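Galactose-1-phosphate uridylyltransferase (Bacillus cereus, PDB 4QVU) is of unknown function but has a HIT-like fold, binds zinc and may act as a hexose-1-phosphate uridylyltransferase. Local coordinates at residues 70-73 with 74-78. Numbering follows the deposited sequence.
Sequences CEDH and IATYT
The backbone carbonyl of His-73 closes an alpha-turn through Ile-74, Ala-75 and Thr-76 to Tyr-77. His-73 O accepts two hydrogen bonds: one from Tyr-77 N, at 3.0 Å and almost in line with the C=O (167° at the oxygen), the other from Thr-76 N, also at 3.0 Å but bent, its donor standing above the carbonyl plane. His-73 O also lies over the middle of one face of the Tyr-77 ring, 3.2 Å from Tyr-77 CG; chi1 of -58° sets that CG beside its own backbone N and folds the ring back beneath the His-73 peptide. The phenol is anchored by a hydrogen bond from its OH to Glu-66.

Side-chain packing flanks the turn. Asp-72 CB meets Tyr-77 CE1 at 3.6 Å, the carboxylate tilted 46° to the ring, while Asp-72 OD1 contacts the methyl CG2 of Thr-76 at 3.7 Å. His-73 CG lies between the backbone N and the carbonyl carbon, which brings the imidazole alongside Ala-75 and Thr-76, with His-73 NE2 3.5 Å from Ala-75 CB and CE1 near Thr-76 OG1; beyond, it meets the ring of His-111. Ile-74 packs onto Val-190 of helix 179-195 and Met-82 of helix 79-97.

The hydrogen bonds from Thr-76 N and Tyr-77 N satisfy one carbonyl oxygen, which the Tyr-77 ring merely covers, closing the turn in the loop between strand 59-65 and helix 79-97, just before the N-cap Thr-78.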
ATOM      1  N   CYS A  70      25.498 -29.317 -12.386  1.00115.59           N
ATOM      2  CA  CYS A  70      25.487 -28.204 -11.422  1.00114.49           C
ATOM      3  C   CYS A  70      25.790 -26.848 -12.115  1.00117.34           C
ATOM      4  O   CYS A  70      25.833 -25.819 -11.432  1.00115.83           O
ATOM      5  CB  CYS A  70      26.475 -28.471 -10.288  1.00117.19           C
ATOM      6  SG  CYS A  70      28.174 -28.784 -10.837  1.00125.70           S
ATOM      7  N   GLU A  71      25.953 -26.842 -13.456  1.00114.23           N
ATOM      8  CA  GLU A  71      26.243 -25.634 -14.236  1.00113.86           C
ATOM      9  C   GLU A  71      24.954 -25.038 -14.864  1.00113.59           C
ATOM     10  O   GLU A  71      24.786 -23.817 -14.848  1.00112.33           O
ATOM     11  CB  GLU A  71      27.272 -25.955 -15.333  1.00118.66           C
ATOM     12  CG  GLU A  71      27.900 -24.742 -16.006  1.00131.32           C
ATOM     13  CD  GLU A  71      28.916 -25.021 -17.100  1.00160.32           C
ATOM     14  OE1 GLU A  71      29.120 -26.207 -17.456  1.00158.25           O
ATOM     15  OE2 GLU A  71      29.506 -24.044 -17.614  1.00157.71           O
ATOM     16  N   ASP A  72      24.061 -25.898 -15.409  1.00107.58           N
ATOM     17  CA  ASP A  72      22.819 -25.499 -16.084  1.00104.00           C
ATOM     18  C   ASP A  72      21.718 -25.021 -15.128  1.00100.91           C
ATOM     19  O   ASP A  72      21.647 -25.446 -13.970  1.00 99.49           O
ATOM     20  CB  ASP A  72      22.262 -26.663 -16.913  1.00106.60           C
ATOM     21  CG  ASP A  72      22.934 -26.881 -18.254  1.00123.12           C
ATOM     22  OD1 ASP A  72      24.154 -26.627 -18.358  1.00126.35           O
ATOM     23  OD2 ASP A  72      22.247 -27.338 -19.192  1.00131.34           O
ATOM     24  N   HIS A  73      20.852 -24.127 -15.662  1.00 93.02           N
ATOM     25  CA  HIS A  73      19.674 -23.522 -15.035  1.00 88.68           C
ATOM     26  C   HIS A  73      18.679 -23.075 -16.160  1.00 89.37           C
ATOM     27  O   HIS A  73      18.974 -23.315 -17.338  1.00 91.10           O
ATOM     28  CB  HIS A  73      20.064 -22.368 -14.090  1.00 88.41           C
ATOM     29  CG  HIS A  73      20.723 -21.194 -14.746  1.00 92.54           C
ATOM     30  ND1 HIS A  73      22.047 -21.233 -15.130  1.00 96.76           N
ATOM     31  CD2 HIS A  73      20.235 -19.955 -14.984  1.00 92.94           C
ATOM     32  CE1 HIS A  73      22.312 -20.038 -15.626  1.00 96.44           C
ATOM     33  NE2 HIS A  73      21.255 -19.233 -15.552  1.00 94.53           N
ATOM     34  N   ILE A  74      17.498 -22.482 -15.800  1.00 80.51           N
ATOM     35  CA  ILE A  74      16.416 -22.087 -16.728  1.00 78.48           C
ATOM     36  C   ILE A  74      16.955 -21.275 -17.941  1.00 84.88           C
ATOM     37  O   ILE A  74      16.601 -21.614 -19.072  1.00 86.21           O
ATOM     38  CB  ILE A  74      15.281 -21.308 -16.005  1.00 78.24           C
ATOM     39  CG1 ILE A  74      14.482 -22.265 -15.091  1.00 77.06           C
ATOM     40  CG2 ILE A  74      14.342 -20.602 -16.994  1.00 77.51           C
ATOM     41  CD1 ILE A  74      13.357 -21.655 -14.276  1.00 75.58           C
ATOM     42  N   ALA A  75      17.803 -20.250 -17.720  1.00 81.93           N
ATOM     43  CA  ALA A  75      18.356 -19.402 -18.788  1.00 83.37           C
ATOM     44  C   ALA A  75      19.218 -20.184 -19.822  1.00 90.77           C
ATOM     45  O   ALA A  75      19.266 -19.781 -20.987  1.00 91.95           O
ATOM     46  CB  ALA A  75      19.195 -18.295 -18.183  1.00 83.94           C
ATOM     47  N   THR A  76      19.867 -21.295 -19.403  1.00 88.44           N
ATOM     48  CA  THR A  76      20.763 -22.119 -20.229  1.00 90.76           C
ATOM     49  C   THR A  76      20.010 -23.261 -20.968  1.00 94.86           C
ATOM     50  O   THR A  76      20.347 -23.509 -22.131  1.00 97.83           O
ATOM     51  CB  THR A  76      21.874 -22.699 -19.328  1.00 98.78           C
ATOM     52  OG1 THR A  76      22.659 -21.616 -18.840  1.00 98.28           O
ATOM     53  CG2 THR A  76      22.801 -23.668 -20.044  1.00102.49           C
ATOM     54  N   TYR A  77      19.028 -23.948 -20.315  1.00 87.98           N
ATOM     55  CA  TYR A  77      18.286 -25.115 -20.850  1.00 87.67           C
ATOM     56  C   TYR A  77      17.802 -24.972 -22.301  1.00 93.68           C
ATOM     57  O   TYR A  77      17.382 -23.886 -22.713  1.00 92.99           O
ATOM     58  CB  TYR A  77      17.031 -25.445 -20.013  1.00 85.21           C
ATOM     59  CG  TYR A  77      17.261 -25.751 -18.549  1.00 84.08           C
ATOM     60  CD1 TYR A  77      18.405 -26.425 -18.128  1.00 86.98           C
ATOM     61  CD2 TYR A  77      16.282 -25.478 -17.600  1.00 81.94           C
ATOM     62  CE1 TYR A  77      18.618 -26.715 -16.783  1.00 85.88           C
ATOM     63  CE2 TYR A  77      16.481 -25.765 -16.251  1.00 81.22           C
ATOM     64  CZ  TYR A  77      17.650 -26.388 -15.849  1.00 88.11           C
ATOM     65  OH  TYR A  77      17.864 -26.666 -14.524  1.00 87.40           O
ATOM     66  N   THR A  78      17.800 -26.102 -23.048  1.00 92.20           N
ATOM     67  CA  THR A  78      17.278 -26.152 -24.421  1.00 94.22           C
ATOM     68  C   THR A  78      15.750 -25.993 -24.376  1.00 98.27           C
ATOM     69  O   THR A  78      15.148 -26.175 -23.310  1.00 96.12           O
ATOM     70  CB  THR A  78      17.695 -27.447 -25.155  1.00101.27           C
ATOM     71  OG1 THR A  78      17.225 -28.593 -24.442  1.00 98.28           O
ATOM     72  CG2 THR A  78      19.193 -27.541 -25.395  1.00100.09           C
TER